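Local atomic coordinates of iminosuccinate reductase (Paracoccus denitrificans, PDB entry 6RQA), a protein that catalyses the NADH-dependent reduction of iminosuccinate to L-aspartate, regenerating the amino-group donor of the beta-hydroxyaspartate cycle during glyoxylate assimilation. Residues W179-E184 against S223-N228; K149-I154 against F162-A167; V138-L143 against A212-S217; I237-T242 against Q248-A253. All coordinates share one frame; numbering follows the deposited sequence.

How the interactions relate
All four contacts belong to the Rossmann-type NAD domain and border its parallel sheet, with interaction 1 at the protein surface, at the end of strand 175-179. Following the chain, helix residues 138-143 come first and are met only by 212-217, closing interaction 3. Within that long loop lies interaction 2, a short closure in which strand 150-154 meets the helix that follows it. Interaction 1 opens at 179-184, still inside the loop of interaction 3, and closes at 223-228 beyond it, so the two cross. Interaction 4 comes last, joining 237-242 to 248-253. Strands 150-154, 214-217 and 235-239 are consecutive in the sheet, 214-217 in the middle; interactions 1 and 4 both touch NAD.

Interaction 1: residues W179-E184 against S223-N228; sequences WNPHPE and SPLLMN. With TB (terbium(III) ion), chain E; NAD (nicotinamide-adenine-dinucleotide), chain C.
In the Rossmann-type NAD domain, the loop after strand 175-179 receives the adenosine half of the cofactor, and here its W179 and P181 meet L225 of the short strand segment 224-226. The contact is small and lies at the surface. L225 offers a single methyl, CD1, which sits 3.9 Å from W179 CZ3, at the edge of the indole and near its plane; the two side chains cross at about a right angle. The same methyl comes within 4.5 Å of P181 CG. W179 carries its CG anti to the backbone N (chi1 178°), which lays the indole alongside its own chain, with P181 N over one face. Beyond, L205 of helix 205-211 packs against both W179 and L225.

N180, P181 and H182 face the cofactor. N180, an experimentally established NAD+ site, brings OD1 to 2.4 Å from the ribose O2B, while A156 N is hydrogen-bonded to the same OD1. Its ND2 donates to H182 O at 2.5 Å, tilted 32° from the carbonyl plane, a bond that ties the asparagine amide to the loop backbone. P181 CG approaches adenine N3A at 3.3 Å, and H182 turns its ring edge to the ribose, with ND1 3.4 Å from C2B. At the far end of the segment, E184 grips a terbium(III) ion with both carboxylate oxygens, OE2 at 2.3 Å and OE1 at 2.8 Å.

Interaction 2: residues K149-I154 against F162-A167; sequences KVLGMI and FQMRAA
M153 sends its CG anti to the carbonyl carbon (chi1 -64°) and then bends at chi2 and chi3, which curls its thioether end toward helix 158-170; M164 answers with CG anti to the backbone N (chi1 -171°), reaching from the helix flank toward the strand. The methyl CE of M164 thus comes to rest 3.7 Å from M153 CG, side against end, while the M153 methyl swings the other way and ends 4.1 Å from Q163 CB. That glutamine gives the contact only the root of its side chain; its amide end leads off toward M240, a residue of the NAD+ site.

One turn further along the helix, L151 takes over. Its CD2 meets A167 CB at 4.0 Å and lies 4.3 Å from M164 CG, so one branch of the leucine touches two helical positions. The segments 150-154 and 162-167 run nearly antiparallel, their axes 10.2 Å apart, as expected for the first beta-alpha-beta unit of a Rossmann-type fold, which strand 175-179 completes. L189 of helix 186-195 packs on both methionines, and V214 and V216 of the neighbouring strand touch L151 and M153.

No hydrogen bond crosses between strand and helix. The five touching residues are buried, and what joins the two segments is dispersion between methyl and methylene groups, with shape rather than polar pairing setting the fit.

Interaction 3: residues V138-L143 against A212-S217; sequences VSIKYL and ADVIVS
I140 and V214 carry most of this contact, the longer branch of I140 crossing V214 obliquely. The methyl CD1 of I140 lies 3.7 Å from V214 CG1, and the methylene CG1 of the isoleucine is 3.8 Å from the same valine methyl, so V214 CG1 rests against the outer two carbons of the longer branch. The isoleucine's CA-CB bond does not aim at the strand; with its CG1 anti to the carbonyl carbon (chi1 -67°) and the branch extended beyond it (chi2 178°), the far end is nevertheless carried across to the sheet. A second, looser touch comes from V216, whose CG2 stands 4.4 Å from I140 CD1, so this terminal methyl is approached from two positions of the strand.

V214 holds CG1 anti to its own N (chi1 174°), presenting that methyl to the helix. It and V216 are two residues apart on strand 214-217, whereas I215 between them is directed away from the helix and packs on I154 and T235. The strand is an inner member of the parallel sheet of the Rossmann-type domain, with strands 150-154 and 235-239 as its neighbours, and helix 125-143 packs over one side of it.

Further out, A238 of the adjoining strand touches V216, and A144, A148 and F173 pack on V214. D213, just before the strand, accepts hydrogen bonds at OD2 from the backbone N of both K149 and V150. On the helix, S139 OG is hydrogen-bonded to S136 O and to H236 NE2.

Interaction 4: residues I237-T242 against Q248-A253; sequences IAAMGT and QELDPA. With NAD (nicotinamide-adenine-dinucleotide), chain C.
The axes of strands 237-239 and 248-250 run antiparallel 9.1 Å apart, too distant for backbone pairing, and the chains draw together beyond them, where the CA atoms of T242 and Q248 are nearest. E249 reaches across. Its chain, extended beyond CG, brings the carboxylate to G241, whose N donates to OE1 at 3.3 Å from 48° above the carboxylate plane. OE1 is also hydrogen-bonded to S217 OG, and OE2 accepts from T219 N, so several hydrogen bonds grip the buried carboxylate; a water bound to T242 N lies beside OE1.

This turn after strand 235-239 of the Rossmann-type domain forms part of the nicotinamide-riboside pocket. M240 O accepts from the carboxamide N7N of NAD at 2.7 Å, and G241 O from ribose O3D at 3.2 Å. Replacing E249 with an alanine would probably leave G241 N, S217 OG and T219 N without their common carboxylate partner and let the cofactor-binding turn shift.

I237 and L250 reach toward each other tip to tip, CG2 to CD2 at 4.0 Å, and I309 of the next strand packs on both. T242 OG1 lies 3.6 Å from E249 N, and E273 OE2 is hydrogen-bonded to both.

Interaction 1: residues W179-E184 against S223-N228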
# COMPACT_ATOMS: atom_id res chain seq x y z
N TRP A 179 33.50 0.84 14.65
CA TRP A 179 33.29 -0.28 15.55
C TRP A 179 32.13 -1.11 15.00
O TRP A 179 31.17 -0.56 14.46
CB TRP A 179 32.98 0.18 16.98
CG TRP A 179 32.72 -0.94 17.93
CD1 TRP A 179 33.63 -1.60 18.70
CD2 TRP A 179 31.45 -1.54 18.23
NE1 TRP A 179 33.01 -2.57 19.45
CE2 TRP A 179 31.67 -2.55 19.18
CE3 TRP A 179 30.14 -1.31 17.78
CZ2 TRP A 179 30.64 -3.34 19.69
CZ3 TRP A 179 29.12 -2.10 18.29
CH2 TRP A 179 29.38 -3.10 19.23
N ASN A 180 32.23 -2.43 15.16
CA ASN A 180 31.22 -3.34 14.65
C ASN A 180 31.04 -4.49 15.63
O ASN A 180 32.04 -4.97 16.20
CB ASN A 180 31.61 -3.89 13.27
CG ASN A 180 30.43 -4.47 12.52
OD1 ASN A 180 29.35 -3.88 12.48
ND2 ASN A 180 30.63 -5.64 11.92
N PRO A 181 29.80 -4.93 15.87
CA PRO A 181 29.61 -6.11 16.73
C PRO A 181 30.35 -7.34 16.23
O PRO A 181 30.83 -8.14 17.03
CB PRO A 181 28.09 -6.30 16.71
CG PRO A 181 27.55 -4.94 16.45
CD PRO A 181 28.53 -4.29 15.51
N HIS A 182 30.44 -7.51 14.91
CA HIS A 182 31.26 -8.55 14.32
C HIS A 182 32.49 -7.90 13.70
O HIS A 182 32.39 -7.27 12.64
CB HIS A 182 30.47 -9.33 13.26
CG HIS A 182 29.09 -9.70 13.70
ND1 HIS A 182 28.00 -8.87 13.50
CD2 HIS A 182 28.62 -10.79 14.34
CE1 HIS A 182 26.92 -9.45 13.99
NE2 HIS A 182 27.27 -10.61 14.51
N PRO A 183 33.67 -8.02 14.33
CA PRO A 183 34.81 -7.19 13.92
C PRO A 183 35.38 -7.50 12.54
O PRO A 183 36.19 -6.70 12.04
CB PRO A 183 35.86 -7.47 15.02
CG PRO A 183 35.08 -8.04 16.16
CD PRO A 183 33.96 -8.81 15.54
N GLU A 184 35.00 -8.61 11.91
CA GLU A 184 35.58 -8.93 10.61
C GLU A 184 35.02 -8.04 9.51
O GLU A 184 35.71 -7.79 8.51
CB GLU A 184 35.36 -10.41 10.28
CG GLU A 184 36.09 -10.87 9.03
CD GLU A 184 35.88 -12.34 8.74
OE1 GLU A 184 36.77 -13.15 9.08
OE2 GLU A 184 34.82 -12.68 8.17
N SER A 223 19.98 -4.52 21.49
CA SER A 223 20.60 -4.22 22.77
C SER A 223 21.31 -2.87 22.67
O SER A 223 21.82 -2.52 21.60
CB SER A 223 21.60 -5.31 23.18
OG SER A 223 22.38 -4.91 24.30
N PRO A 224 21.35 -2.11 23.76
CA PRO A 224 22.07 -0.83 23.73
C PRO A 224 23.56 -1.04 23.51
O PRO A 224 24.20 -1.83 24.20
CB PRO A 224 21.78 -0.22 25.10
CG PRO A 224 21.40 -1.38 25.96
CD PRO A 224 20.69 -2.33 25.05
N LEU A 225 24.11 -0.33 22.52
CA LEU A 225 25.52 -0.45 22.20
C LEU A 225 26.30 0.76 22.72
O LEU A 225 27.12 0.63 23.63
CB LEU A 225 25.72 -0.59 20.69
CG LEU A 225 24.95 -1.73 20.02
CD1 LEU A 225 25.21 -1.73 18.52
CD2 LEU A 225 25.33 -3.07 20.63
N LEU A 226 26.04 1.93 22.15
CA LEU A 226 26.67 3.16 22.61
C LEU A 226 26.03 3.58 23.93
O LEU A 226 24.84 3.93 23.96
CB LEU A 226 26.54 4.25 21.55
CG LEU A 226 27.33 5.55 21.77
CD1 LEU A 226 28.82 5.27 21.83
CD2 LEU A 226 27.01 6.55 20.67
N MET A 227 26.80 3.54 25.01
CA MET A 227 26.27 3.81 26.34
C MET A 227 26.30 5.31 26.64
O MET A 227 26.87 6.11 25.90
CB MET A 227 27.06 3.04 27.39
CG MET A 227 27.01 1.53 27.19
SD MET A 227 25.32 0.93 27.03
CE MET A 227 24.63 1.40 28.61
N ASN A 228 25.67 5.67 27.75
CA ASN A 228 25.54 7.08 28.12
C ASN A 228 26.90 7.70 28.42
O ASN A 228 27.23 8.78 27.92
CB ASN A 228 24.60 7.23 29.31
CG ASN A 228 24.36 8.68 29.69
OD1 ASN A 228 24.37 9.56 28.83
ND2 ASN A 228 24.16 8.93 30.97
TB TB E . 35.18 -14.95 7.71
PA NAD C . 23.23 -5.53 7.43
O1A NAD C . 22.65 -6.75 8.09
O2A NAD C . 24.03 -5.37 6.18
O5B NAD C . 24.43 -5.17 8.64
C5B NAD C . 23.84 -5.36 9.86
C4B NAD C . 24.82 -4.98 10.94
O4B NAD C . 24.15 -5.02 12.18
C3B NAD C . 25.87 -6.09 10.94
O3B NAD C . 26.86 -5.65 10.07
C2B NAD C . 26.32 -6.08 12.41
O2B NAD C . 27.33 -5.15 12.64
C1B NAD C . 25.03 -5.57 13.16
N9A NAD C . 24.30 -6.68 13.78
C8A NAD C . 23.72 -7.82 13.20
N7A NAD C . 23.13 -8.62 14.09
C5A NAD C . 23.33 -7.96 15.32
C6A NAD C . 22.95 -8.29 16.65
N6A NAD C . 22.25 -9.43 16.89
N1A NAD C . 23.28 -7.45 17.69
C2A NAD C . 23.99 -6.32 17.36
N3A NAD C . 24.41 -5.89 16.16
C4A NAD C . 24.06 -6.75 15.15
O3 NAD C . 21.97 -4.55 7.65
PN NAD C . 21.96 -3.26 6.73
O1N NAD C . 23.21 -2.43 6.55
O2N NAD C . 20.93 -3.66 5.73
O5D NAD C . 20.95 -2.06 7.58
C5D NAD C . 21.19 -2.24 8.91
C4D NAD C . 20.09 -1.55 9.68
O4D NAD C . 19.71 -0.36 8.96
C3D NAD C . 18.86 -2.51 9.67
O3D NAD C . 18.43 -2.58 10.99
C2D NAD C . 17.84 -1.76 8.79
O2D NAD C . 16.54 -1.81 9.25
C1D NAD C . 18.32 -0.30 9.04
N1N NAD C . 17.83 0.59 7.92
C2N NAD C . 17.37 1.82 8.29
C3N NAD C . 16.91 2.70 7.31
C7N NAD C . 16.42 4.02 7.80
O7N NAD C . 15.98 4.87 7.04
N7N NAD C . 16.50 4.24 9.15
C4N NAD C . 16.92 2.31 5.97
C5N NAD C . 17.39 1.05 5.62
C6N NAD C . 17.86 0.17 6.61

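Interaction 2: residues K149-I154 against F162-A167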
# COMPACT_ATOMS: atom_id res chain seq x y z
N LYS A 149 35.86 16.90 13.20
CA LYS A 149 37.07 16.37 12.58
C LYS A 149 37.09 14.85 12.48
O LYS A 149 37.75 14.32 11.59
CB LYS A 149 38.31 16.83 13.36
CG LYS A 149 38.33 18.32 13.65
CD LYS A 149 39.38 18.68 14.69
CE LYS A 149 40.78 18.66 14.11
NZ LYS A 149 40.98 19.74 13.10
N VAL A 150 36.38 14.15 13.37
CA VAL A 150 36.43 12.69 13.43
C VAL A 150 35.02 12.15 13.28
O VAL A 150 34.11 12.55 14.02
CB VAL A 150 37.06 12.20 14.75
CG1 VAL A 150 36.99 10.69 14.84
CG2 VAL A 150 38.50 12.68 14.86
N LEU A 151 34.84 11.24 12.33
CA LEU A 151 33.57 10.58 12.09
C LEU A 151 33.59 9.18 12.70
O LEU A 151 34.52 8.41 12.46
CB LEU A 151 33.28 10.49 10.59
CG LEU A 151 32.06 9.68 10.16
CD1 LEU A 151 30.78 10.35 10.64
CD2 LEU A 151 32.04 9.49 8.65
N GLY A 152 32.57 8.87 13.49
CA GLY A 152 32.47 7.56 14.12
C GLY A 152 31.40 6.69 13.51
O GLY A 152 30.22 7.06 13.49
N MET A 153 31.79 5.51 13.02
CA MET A 153 30.88 4.58 12.37
C MET A 153 30.60 3.42 13.32
O MET A 153 31.52 2.67 13.68
CB MET A 153 31.45 4.07 11.05
CG MET A 153 31.65 5.13 10.00
SD MET A 153 30.10 5.87 9.45
CE MET A 153 29.25 4.43 8.81
N ILE A 154 29.34 3.27 13.72
CA ILE A 154 28.90 2.13 14.51
C ILE A 154 28.14 1.21 13.56
O ILE A 154 26.95 1.40 13.29
CB ILE A 154 28.03 2.56 15.70
CG1 ILE A 154 28.83 3.47 16.63
CG2 ILE A 154 27.54 1.33 16.45
CD1 ILE A 154 28.08 3.86 17.88
N PHE A 162 27.48 3.42 2.19
CA PHE A 162 26.73 4.57 1.69
C PHE A 162 26.68 5.69 2.72
O PHE A 162 26.74 6.87 2.37
CB PHE A 162 25.32 4.14 1.28
CG PHE A 162 25.30 3.06 0.24
CD1 PHE A 162 25.32 3.39 -1.11
CD2 PHE A 162 25.25 1.73 0.60
CE1 PHE A 162 25.31 2.40 -2.07
CE2 PHE A 162 25.23 0.74 -0.36
CZ PHE A 162 25.26 1.07 -1.70
N GLN A 163 26.57 5.33 4.00
CA GLN A 163 26.54 6.35 5.05
C GLN A 163 27.85 7.12 5.11
O GLN A 163 27.86 8.34 5.28
CB GLN A 163 26.23 5.70 6.40
CG GLN A 163 24.94 4.89 6.44
CD GLN A 163 23.70 5.75 6.31
OE1 GLN A 163 23.67 6.90 6.75
NE2 GLN A 163 22.66 5.20 5.69
N MET A 164 28.98 6.42 4.95
CA MET A 164 30.28 7.08 5.03
C MET A 164 30.51 7.99 3.83
O MET A 164 31.04 9.10 3.98
CB MET A 164 31.39 6.04 5.15
CG MET A 164 32.76 6.64 5.45
SD MET A 164 34.08 5.41 5.57
CE MET A 164 33.46 4.38 6.89
N ARG A 165 30.12 7.54 2.64
CA ARG A 165 30.31 8.37 1.45
C ARG A 165 29.45 9.63 1.51
O ARG A 165 29.92 10.72 1.15
CB ARG A 165 29.99 7.56 0.19
CG ARG A 165 31.10 6.61 -0.23
CD ARG A 165 30.84 6.04 -1.62
NE ARG A 165 29.83 4.98 -1.61
CZ ARG A 165 30.11 3.68 -1.55
NH1 ARG A 165 31.37 3.28 -1.50
NH2 ARG A 165 29.13 2.79 -1.55
N ALA A 166 28.20 9.51 1.96
CA ALA A 166 27.34 10.68 2.03
C ALA A 166 27.79 11.64 3.12
O ALA A 166 27.65 12.86 2.96
CB ALA A 166 25.89 10.24 2.28
N ALA A 167 28.36 11.12 4.21
CA ALA A 167 28.83 12.00 5.28
C ALA A 167 30.08 12.75 4.86
O ALA A 167 30.23 13.94 5.16
CB ALA A 167 29.08 11.18 6.55

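Interaction 3: residues V138-L143 against A212-S217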
# COMPACT_ATOMS: atom_id res chain seq x y z
N VAL A 138 21.96 15.03 5.86
CA VAL A 138 21.24 16.28 6.12
C VAL A 138 21.32 16.65 7.60
O VAL A 138 21.56 17.81 7.95
CB VAL A 138 19.77 16.16 5.65
CG1 VAL A 138 18.97 17.37 6.10
CG2 VAL A 138 19.72 16.01 4.14
N SER A 139 21.14 15.66 8.48
CA SER A 139 21.27 15.92 9.91
C SER A 139 22.68 16.37 10.27
O SER A 139 22.86 17.18 11.18
CB SER A 139 20.88 14.68 10.71
OG SER A 139 21.86 13.67 10.58
N ILE A 140 23.69 15.84 9.57
CA ILE A 140 25.06 16.27 9.82
C ILE A 140 25.24 17.73 9.44
O ILE A 140 25.78 18.53 10.21
CB ILE A 140 26.05 15.36 9.06
CG1 ILE A 140 26.04 13.95 9.64
CG2 ILE A 140 27.46 15.95 9.10
CD1 ILE A 140 26.96 12.99 8.92
N LYS A 141 24.76 18.11 8.25
CA LYS A 141 24.93 19.48 7.79
C LYS A 141 24.29 20.49 8.74
O LYS A 141 24.81 21.61 8.89
CB LYS A 141 24.35 19.64 6.38
CG LYS A 141 24.47 21.04 5.80
CD LYS A 141 23.73 21.16 4.49
CE LYS A 141 23.75 22.58 3.96
NZ LYS A 141 22.99 22.71 2.69
N TYR A 142 23.19 20.12 9.39
CA TYR A 142 22.44 21.06 10.21
C TYR A 142 22.61 20.87 11.71
O TYR A 142 22.15 21.72 12.48
CB TYR A 142 20.94 20.99 9.86
CG TYR A 142 20.60 21.58 8.51
CD1 TYR A 142 20.40 22.95 8.36
CD2 TYR A 142 20.48 20.77 7.38
CE1 TYR A 142 20.08 23.49 7.13
CE2 TYR A 142 20.17 21.31 6.15
CZ TYR A 142 19.97 22.67 6.02
OH TYR A 142 19.66 23.21 4.80
N LEU A 143 23.25 19.78 12.16
CA LEU A 143 23.36 19.52 13.59
C LEU A 143 24.76 19.15 14.07
O LEU A 143 24.97 19.10 15.29
CB LEU A 143 22.39 18.39 14.01
CG LEU A 143 20.91 18.60 13.70
CD1 LEU A 143 20.13 17.33 13.99
CD2 LEU A 143 20.35 19.77 14.50
N ALA A 212 34.79 10.70 18.51
CA ALA A 212 34.03 10.95 17.29
C ALA A 212 33.12 12.16 17.50
O ALA A 212 32.26 12.15 18.39
CB ALA A 212 33.21 9.72 16.89
N ASP A 213 33.32 13.19 16.68
CA ASP A 213 32.46 14.37 16.73
C ASP A 213 31.10 14.10 16.09
O ASP A 213 30.09 14.65 16.54
CB ASP A 213 33.15 15.54 16.04
CG ASP A 213 34.59 15.72 16.50
OD1 ASP A 213 34.85 15.54 17.71
OD2 ASP A 213 35.45 16.04 15.66
N VAL A 214 31.06 13.27 15.05
CA VAL A 214 29.83 12.83 14.42
C VAL A 214 29.80 11.31 14.46
O VAL A 214 30.77 10.66 14.06
CB VAL A 214 29.71 13.35 12.97
CG1 VAL A 214 28.49 12.75 12.30
CG2 VAL A 214 29.64 14.86 12.95
N ILE A 215 28.70 10.75 14.95
CA ILE A 215 28.53 9.31 15.09
C ILE A 215 27.34 8.89 14.25
O ILE A 215 26.26 9.49 14.33
CB ILE A 215 28.34 8.89 16.56
CG1 ILE A 215 29.57 9.27 17.38
CG2 ILE A 215 28.08 7.40 16.66
CD1 ILE A 215 29.46 8.90 18.85
N VAL A 216 27.53 7.85 13.43
CA VAL A 216 26.47 7.29 12.60
C VAL A 216 26.38 5.80 12.90
O VAL A 216 27.34 5.06 12.65
CB VAL A 216 26.73 7.53 11.10
CG1 VAL A 216 25.69 6.79 10.27
CG2 VAL A 216 26.71 9.01 10.79
N SER A 217 25.24 5.37 13.43
CA SER A 217 24.99 3.97 13.74
C SER A 217 23.98 3.42 12.74
O SER A 217 22.96 4.06 12.46
CB SER A 217 24.46 3.81 15.17
OG SER A 217 23.28 4.57 15.37

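Interaction 4: residues I237-T242 against Q248-A253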
# COMPACT_ATOMS: atom_id res chain seq x y z
N ILE A 237 24.82 12.40 16.96
CA ILE A 237 24.61 10.97 16.77
C ILE A 237 23.48 10.80 15.76
O ILE A 237 22.33 11.15 16.04
CB ILE A 237 24.29 10.26 18.09
CG1 ILE A 237 25.35 10.58 19.14
CG2 ILE A 237 24.19 8.76 17.87
CD1 ILE A 237 25.06 9.98 20.50
N ALA A 238 23.80 10.26 14.59
CA ALA A 238 22.81 9.96 13.57
C ALA A 238 22.43 8.49 13.71
O ALA A 238 23.05 7.60 13.12
CB ALA A 238 23.35 10.28 12.18
N ALA A 239 21.39 8.23 14.50
CA ALA A 239 20.91 6.87 14.74
C ALA A 239 19.99 6.46 13.59
O ALA A 239 18.87 6.96 13.47
CB ALA A 239 20.18 6.78 16.08
N MET A 240 20.47 5.55 12.75
CA MET A 240 19.75 5.14 11.55
C MET A 240 19.30 3.69 11.56
O MET A 240 18.50 3.30 10.70
CB MET A 240 20.61 5.38 10.30
CG MET A 240 21.23 6.77 10.22
SD MET A 240 20.01 8.09 10.08
CE MET A 240 19.22 7.66 8.53
N GLY A 241 19.77 2.88 12.50
CA GLY A 241 19.51 1.45 12.47
C GLY A 241 18.14 1.03 12.96
O GLY A 241 17.52 0.14 12.38
N THR A 242 17.65 1.65 14.03
CA THR A 242 16.41 1.23 14.67
C THR A 242 15.22 1.75 13.86
O THR A 242 14.92 2.95 13.87
CB THR A 242 16.34 1.73 16.11
OG1 THR A 242 17.45 1.21 16.85
CG2 THR A 242 15.04 1.28 16.76
N GLN A 248 17.15 -1.71 19.06
CA GLN A 248 17.76 -0.74 19.96
C GLN A 248 19.24 -0.63 19.65
O GLN A 248 19.92 -1.64 19.44
CB GLN A 248 17.55 -1.13 21.43
CG GLN A 248 18.11 -0.12 22.42
CD GLN A 248 17.92 -0.57 23.86
OE1 GLN A 248 17.55 -1.71 24.13
NE2 GLN A 248 18.18 0.34 24.79
N GLU A 249 19.73 0.61 19.62
CA GLU A 249 21.14 0.89 19.40
C GLU A 249 21.78 1.67 20.53
O GLU A 249 22.94 1.43 20.88
CB GLU A 249 21.34 1.66 18.09
CG GLU A 249 21.22 0.82 16.83
CD GLU A 249 21.56 1.60 15.58
OE1 GLU A 249 21.12 2.77 15.47
OE2 GLU A 249 22.27 1.06 14.71
N LEU A 250 21.05 2.61 21.13
CA LEU A 250 21.61 3.55 22.09
C LEU A 250 21.11 3.26 23.50
O LEU A 250 20.11 2.57 23.71
CB LEU A 250 21.25 4.99 21.70
CG LEU A 250 22.17 5.73 20.72
CD1 LEU A 250 22.35 4.97 19.42
CD2 LEU A 250 21.61 7.12 20.45
N ASP A 251 21.84 3.79 24.47
CA ASP A 251 21.40 3.75 25.85
C ASP A 251 20.27 4.76 26.04
O ASP A 251 20.44 5.94 25.69
CB ASP A 251 22.57 4.08 26.78
CG ASP A 251 22.22 3.93 28.25
OD1 ASP A 251 21.14 3.39 28.57
OD2 ASP A 251 23.04 4.35 29.09
N PRO A 252 19.11 4.35 26.54
CA PRO A 252 18.02 5.32 26.76
C PRO A 252 18.42 6.50 27.63
O PRO A 252 17.85 7.59 27.47
CB PRO A 252 16.93 4.47 27.42
CG PRO A 252 17.17 3.09 26.91
CD PRO A 252 18.67 2.96 26.78
N ALA A 253 19.38 6.32 28.54
CA ALA A 253 19.87 7.45 29.32
C ALA A 253 20.60 8.46 28.44
O ALA A 253 20.50 9.67 28.64
CB ALA A 253 20.78 6.96 30.44
PA NAD C . 23.23 -5.53 7.43
O1A NAD C . 22.65 -6.75 8.09
O2A NAD C . 24.03 -5.37 6.18
O5B NAD C . 24.43 -5.17 8.64
C5B NAD C . 23.84 -5.36 9.86
C4B NAD C . 24.82 -4.98 10.94
O4B NAD C . 24.15 -5.02 12.18
C3B NAD C . 25.87 -6.09 10.94
O3B NAD C . 26.86 -5.65 10.07
C2B NAD C . 26.32 -6.08 12.41
O2B NAD C . 27.33 -5.15 12.64
C1B NAD C . 25.03 -5.57 13.16
N9A NAD C . 24.30 -6.68 13.78
C8A NAD C . 23.72 -7.82 13.20
N7A NAD C . 23.13 -8.62 14.09
C5A NAD C . 23.33 -7.96 15.32
C6A NAD C . 22.95 -8.29 16.65
N6A NAD C . 22.25 -9.43 16.89
N1A NAD C . 23.28 -7.45 17.69
C2A NAD C . 23.99 -6.32 17.36
N3A NAD C . 24.41 -5.89 16.16
C4A NAD C . 24.06 -6.75 15.15
O3 NAD C . 21.97 -4.55 7.65
PN NAD C . 21.96 -3.26 6.73
O1N NAD C . 23.21 -2.43 6.55
O2N NAD C . 20.93 -3.66 5.73
O5D NAD C . 20.95 -2.06 7.58
C5D NAD C . 21.19 -2.24 8.91
C4D NAD C . 20.09 -1.55 9.68
O4D NAD C . 19.71 -0.36 8.96
C3D NAD C . 18.86 -2.51 9.67
O3D NAD C . 18.43 -2.58 10.99
C2D NAD C . 17.84 -1.76 8.79
O2D NAD C . 16.54 -1.81 9.25
C1D NAD C . 18.32 -0.30 9.04
N1N NAD C . 17.83 0.59 7.92
C2N NAD C . 17.37 1.82 8.29
C3N NAD C . 16.91 2.70 7.31
C7N NAD C . 16.42 4.02 7.80
O7N NAD C . 15.98 4.87 7.04
N7N NAD C . 16.50 4.24 9.15
C4N NAD C . 16.92 2.31 5.97
C5N NAD C . 17.39 1.05 5.62
C6N NAD C . 17.86 0.17 6.61
O HOH W 1 18.80 3.82 15.57